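Local atomic coordinates of SidF, inhibitor of growth family, member 3 (Legionella pneumophila subsp. pneumophila, PDB entry 4FYE), a protein that is a bacterial phosphoinositide phosphatase, whose N-terminal catalytic domain probably removes a phosphate from phosphatidylinositol phosphates in membranes. Residues V380-A392 against K496-S508. The protein carries 1 engineered substitution. Sequence-based numbering, arbitrary orientation.
Sequences VRQMMDAFDGSKA and KEVKGAYREALFS
Met383 meets Tyr502 and Leu506 where helix 380-387 crosses helix 496-508, the axes 9.7 Å apart and their directions 117° from each other. Its chain is bent at chi2 and chi3, which brings CE to the edge of the tyrosine ring, in plane and 3.6 Å from Tyr502 CE2, while SD faces Leu506 CD1. Two residues on, Lys499 reaches a backbone carbonyl: extended beyond CG, it runs alongside the last turn of the helix and gives a hydrogen bond from NZ to Asp385 O (2.8 Å). The ammonium approaches from above the carbonyl plane, 41° out of it, rather than along a lone pair. This is a lysine at a helix C-terminus, consistent with a favourable interaction with the helix dipole. Ala386 lies at the closest register, its CA 5.5 Å from that of Lys499, and its CB packs on Arg503 CG. Phe387 receives Arg503 as a CH-pi contact: CD lies 3.7 Å from the ring centroid, only 12° off the normal, and the guanidinium plane is close to parallel with the ring. Beyond it, Phe387 CZ approaches the edge of the Phe507 ring. Asp388, the first residue to leave helical geometry, is gripped twice by Lys496 NZ, through a salt bridge to OD1 (3.3 Å) and a hydrogen bond to Asp388 O; its OD2 is held by the backbone N of Ala412. The type II turn from Phe387 to Ser390 then leads into strand 391-399, Ser390 N and OG both bonding to Phe387 O from the same face. The long helix 482-514, in a region predicted to be coiled coil, thus packs across the C-terminal end of helix 373-387 and the turn into 391-399, an outermost strand of the four-stranded mixed sheet, with strand 402-416 packing on Met384 and Phe387, helix 284-311 beside Met383, Phe387 and Phe507, and helix 522-583 against Tyr502.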
loop_
_atom_site.group_PDB
_atom_site.type_symbol
_atom_site.label_atom_id
_atom_site.label_comp_id
_atom_site.label_asym_id
_atom_site.label_seq_id
_atom_site.Cartn_x
_atom_site.Cartn_y
_atom_site.Cartn_z
ATOM N N VAL A 380 13.818 -1.429 -7.714
ATOM C CA VAL A 380 12.483 -0.936 -7.945
ATOM C C VAL A 380 12.672 0.473 -8.439
ATOM O O VAL A 380 12.115 0.859 -9.485
ATOM C CB VAL A 380 11.604 -1.029 -6.667
ATOM C CG1 VAL A 380 10.394 -0.127 -6.786
ATOM C CG2 VAL A 380 11.175 -2.465 -6.363
ATOM N N ARG A 381 13.518 1.230 -7.746
ATOM C CA ARG A 381 13.836 2.591 -8.178
ATOM C C ARG A 381 14.394 2.657 -9.625
ATOM O O ARG A 381 14.064 3.544 -10.380
ATOM C CB ARG A 381 14.713 3.275 -7.121
ATOM C CG ARG A 381 15.923 4.018 -7.625
ATOM C CD ARG A 381 15.585 5.406 -8.089
ATOM N NE ARG A 381 16.215 5.692 -9.374
ATOM C CZ ARG A 381 17.173 4.985 -9.989
ATOM N NH1 ARG A 381 17.692 3.889 -9.453
ATOM N NH2 ARG A 381 17.620 5.388 -11.169
ATOM N N GLN A 382 15.156 1.665 -10.038
ATOM C CA GLN A 382 15.701 1.640 -11.391
ATOM C C GLN A 382 14.617 1.305 -12.443
ATOM O O GLN A 382 14.534 1.955 -13.518
ATOM C CB GLN A 382 16.865 0.650 -11.402
ATOM C CG GLN A 382 17.327 0.137 -12.746
ATOM C CD GLN A 382 18.629 -0.660 -12.669
ATOM O OE1 GLN A 382 19.429 -0.628 -13.620
ATOM N NE2 GLN A 382 18.869 -1.353 -11.532
ATOM N N MET A 383 13.771 0.318 -12.134
ATOM C CA MET A 383 12.684 -0.055 -13.052
ATOM C C MET A 383 11.565 1.042 -13.151
ATOM O O MET A 383 11.067 1.338 -14.228
ATOM C CB MET A 383 12.154 -1.475 -12.763
ATOM C CG MET A 383 13.223 -2.552 -12.584
ATOM S SD MET A 383 14.426 -2.844 -13.940
ATOM C CE MET A 383 15.283 -1.307 -14.049
ATOM N N MET A 384 11.208 1.663 -12.034
ATOM C CA MET A 384 10.336 2.826 -12.081
ATOM C C MET A 384 10.893 3.894 -13.005
ATOM O O MET A 384 10.146 4.454 -13.832
ATOM C CB MET A 384 10.052 3.416 -10.667
ATOM C CG MET A 384 9.133 2.560 -9.786
ATOM S SD MET A 384 8.846 3.349 -8.177
ATOM C CE MET A 384 8.060 4.795 -8.842
ATOM N N ASP A 385 12.185 4.197 -12.872
ATOM C CA ASP A 385 12.817 5.233 -13.735
ATOM C C ASP A 385 13.022 4.751 -15.179
ATOM O O ASP A 385 13.110 5.575 -16.099
ATOM C CB ASP A 385 14.153 5.743 -13.159
ATOM C CG ASP A 385 14.006 7.005 -12.280
ATOM O OD1 ASP A 385 13.036 7.804 -12.444
ATOM O OD2 ASP A 385 14.896 7.189 -11.398
ATOM N N ALA A 386 13.117 3.432 -15.366
ATOM C CA ALA A 386 13.207 2.807 -16.701
ATOM C C ALA A 386 11.991 3.159 -17.511
ATOM O O ALA A 386 12.113 3.531 -18.707
ATOM C CB ALA A 386 13.288 1.293 -16.571
ATOM N N PHE A 387 10.816 3.060 -16.870
ATOM C CA PHE A 387 9.568 3.406 -17.562
ATOM C C PHE A 387 9.276 4.891 -17.557
ATOM O O PHE A 387 8.516 5.359 -18.420
ATOM C CB PHE A 387 8.361 2.650 -16.982
ATOM C CG PHE A 387 8.148 1.259 -17.572
ATOM C CD1 PHE A 387 7.594 1.093 -18.868
ATOM C CD2 PHE A 387 8.452 0.114 -16.831
ATOM C CE1 PHE A 387 7.334 -0.186 -19.393
ATOM C CE2 PHE A 387 8.198 -1.172 -17.371
ATOM C CZ PHE A 387 7.620 -1.316 -18.646
ATOM N N ASP A 388 9.904 5.638 -16.638
ATOM C CA ASP A 388 9.584 7.072 -16.475
ATOM C C ASP A 388 9.701 7.878 -17.740
ATOM O O ASP A 388 10.699 7.785 -18.492
ATOM C CB ASP A 388 10.280 7.759 -15.266
ATOM C CG ASP A 388 9.984 9.289 -15.198
ATOM O OD1 ASP A 388 10.402 10.031 -16.129
ATOM O OD2 ASP A 388 9.303 9.759 -14.274
ATOM N N GLY A 389 8.643 8.649 -17.987
ATOM C CA GLY A 389 8.493 9.496 -19.176
ATOM C C GLY A 389 8.469 8.756 -20.516
ATOM O O GLY A 389 8.823 9.344 -21.590
ATOM N N SER A 390 8.091 7.476 -20.492
ATOM C CA SER A 390 7.733 6.812 -21.758
ATOM C C SER A 390 6.376 6.056 -21.637
ATOM O O SER A 390 5.573 6.350 -20.720
ATOM C CB SER A 390 8.865 5.924 -22.214
ATOM O OG SER A 390 8.740 4.744 -21.481
ATOM N N LYS A 391 6.115 5.122 -22.558
ATOM C CA LYS A 391 4.797 4.464 -22.683
ATOM C C LYS A 391 4.920 3.009 -22.264
ATOM O O LYS A 391 6.009 2.474 -22.364
ATOM C CB LYS A 391 4.333 4.490 -24.139
ATOM C CG LYS A 391 3.721 5.802 -24.589
ATOM C CD LYS A 391 3.250 5.796 -26.055
ATOM C CE LYS A 391 4.353 6.297 -26.974
ATOM N NZ LYS A 391 3.825 6.863 -28.252
ATOM N N ALA A 392 3.827 2.369 -21.815
ATOM C CA ALA A 392 3.748 0.884 -21.764
ATOM C C ALA A 392 2.489 0.297 -22.355
ATOM O O ALA A 392 1.421 0.845 -22.158
ATOM C CB ALA A 392 3.907 0.379 -20.349
ATOM N N LYS A 496 15.950 8.713 -22.473
ATOM C CA LYS A 496 14.745 8.044 -22.964
ATOM C C LYS A 496 15.056 6.979 -23.999
ATOM O O LYS A 496 14.708 5.826 -23.800
ATOM C CB LYS A 496 13.715 9.053 -23.484
ATOM C CG LYS A 496 13.292 10.176 -22.507
ATOM C CD LYS A 496 12.940 9.765 -21.061
ATOM C CE LYS A 496 12.384 10.952 -20.248
ATOM N NZ LYS A 496 12.184 10.675 -18.787
ATOM N N GLU A 497 15.753 7.362 -25.070
ATOM C CA GLU A 497 16.250 6.422 -26.081
ATOM C C GLU A 497 16.933 5.174 -25.438
ATOM O O GLU A 497 16.438 4.034 -25.511
ATOM C CB GLU A 497 17.216 7.165 -26.990
ATOM C CG GLU A 497 17.093 6.836 -28.467
ATOM C CD GLU A 497 16.564 5.435 -28.704
ATOM O OE1 GLU A 497 17.284 4.461 -28.393
ATOM O OE2 GLU A 497 15.423 5.310 -29.201
ATOM N N VAL A 498 18.066 5.405 -24.786
ATOM C CA VAL A 498 18.740 4.355 -24.019
ATOM C C VAL A 498 17.800 3.557 -23.051
ATOM O O VAL A 498 17.803 2.307 -23.031
ATOM C CB VAL A 498 19.947 4.954 -23.263
ATOM C CG1 VAL A 498 20.890 3.849 -22.836
ATOM C CG2 VAL A 498 20.684 6.002 -24.136
ATOM N N LYS A 499 16.990 4.248 -22.255
ATOM C CA LYS A 499 16.030 3.508 -21.390
ATOM C C LYS A 499 15.129 2.506 -22.157
ATOM O O LYS A 499 15.010 1.331 -21.737
ATOM C CB LYS A 499 15.194 4.447 -20.524
ATOM C CG LYS A 499 15.956 4.941 -19.316
ATOM C CD LYS A 499 15.204 6.084 -18.670
ATOM C CE LYS A 499 15.843 6.479 -17.362
ATOM N NZ LYS A 499 14.951 7.504 -16.781
ATOM N N GLY A 500 14.549 2.955 -23.291
ATOM C CA GLY A 500 13.735 2.073 -24.153
ATOM C C GLY A 500 14.507 0.815 -24.543
ATOM O O GLY A 500 14.041 -0.329 -24.323
ATOM N N ALA A 501 15.715 1.038 -25.074
ATOM C CA ALA A 501 16.639 -0.025 -25.439
ATOM C C ALA A 501 16.920 -0.958 -24.238
ATOM O O ALA A 501 16.923 -2.189 -24.373
ATOM C CB ALA A 501 17.928 0.576 -26.010
ATOM N N TYR A 502 17.102 -0.389 -23.052
ATOM C CA TYR A 502 17.325 -1.226 -21.873
ATOM C C TYR A 502 16.134 -2.163 -21.502
ATOM O O TYR A 502 16.328 -3.363 -21.187
ATOM C CB TYR A 502 17.729 -0.326 -20.706
ATOM C CG TYR A 502 17.898 -1.016 -19.414
ATOM C CD1 TYR A 502 18.989 -1.882 -19.190
ATOM C CD2 TYR A 502 17.000 -0.795 -18.369
ATOM C CE1 TYR A 502 19.169 -2.528 -17.977
ATOM C CE2 TYR A 502 17.172 -1.426 -17.136
ATOM C CZ TYR A 502 18.245 -2.289 -16.948
ATOM O OH TYR A 502 18.390 -2.919 -15.715
ATOM N N ARG A 503 14.915 -1.630 -21.515
ATOM C CA ARG A 503 13.755 -2.448 -21.145
ATOM C C ARG A 503 13.616 -3.609 -22.112
ATOM O O ARG A 503 13.495 -4.774 -21.703
ATOM C CB ARG A 503 12.455 -1.654 -21.193
ATOM C CG ARG A 503 12.299 -0.597 -20.128
ATOM C CD ARG A 503 10.936 0.061 -20.247
ATOM N NE ARG A 503 10.888 1.051 -21.326
ATOM C CZ ARG A 503 10.298 0.836 -22.492
ATOM N NH1 ARG A 503 9.683 -0.342 -22.749
ATOM N NH2 ARG A 503 10.319 1.803 -23.396
ATOM N N GLU A 504 13.633 -3.271 -23.404
ATOM C CA GLU A 504 13.358 -4.259 -24.443
ATOM C C GLU A 504 14.419 -5.354 -24.359
ATOM O O GLU A 504 14.120 -6.550 -24.355
ATOM C CB GLU A 504 13.256 -3.586 -25.825
ATOM C CG GLU A 504 11.970 -3.923 -26.617
ATOM C CD GLU A 504 10.646 -4.120 -25.786
ATOM O OE1 GLU A 504 10.095 -5.262 -25.751
ATOM O OE2 GLU A 504 10.104 -3.149 -25.187
ATOM N N ALA A 505 15.657 -4.928 -24.186
ATOM C CA ALA A 505 16.742 -5.847 -24.071
ATOM C C ALA A 505 16.565 -6.798 -22.864
ATOM O O ALA A 505 16.717 -8.006 -22.980
ATOM C CB ALA A 505 18.010 -5.046 -23.969
ATOM N N LEU A 506 16.203 -6.242 -21.716
ATOM C CA LEU A 506 16.029 -6.995 -20.477
ATOM C C LEU A 506 14.865 -8.028 -20.444
ATOM O O LEU A 506 14.999 -9.106 -19.824
ATOM C CB LEU A 506 15.818 -5.985 -19.368
ATOM C CG LEU A 506 16.575 -6.137 -18.065
ATOM C CD1 LEU A 506 16.152 -5.028 -17.096
ATOM C CD2 LEU A 506 16.426 -7.542 -17.484
ATOM N N PHE A 507 13.724 -7.674 -21.056
ATOM C CA PHE A 507 12.643 -8.644 -21.280
ATOM C C PHE A 507 13.195 -9.816 -22.106
ATOM O O PHE A 507 13.012 -10.981 -21.732
ATOM C CB PHE A 507 11.442 -8.029 -22.019
ATOM C CG PHE A 507 10.674 -7.008 -21.243
ATOM C CD1 PHE A 507 10.163 -7.295 -19.978
ATOM C CD2 PHE A 507 10.432 -5.756 -21.798
ATOM C CE1 PHE A 507 9.441 -6.349 -19.262
ATOM C CE2 PHE A 507 9.702 -4.794 -21.107
ATOM C CZ PHE A 507 9.195 -5.100 -19.831
ATOM N N SER A 508 13.885 -9.520 -23.219
ATOM C CA SER A 508 14.509 -10.606 -24.001
ATOM C C SER A 508 15.417 -11.443 -23.106
ATOM O O SER A 508 15.371 -12.689 -23.150
ATOM C CB SER A 508 15.272 -10.101 -25.223
ATOM O OG SER A 508 14.391 -9.511 -26.158
#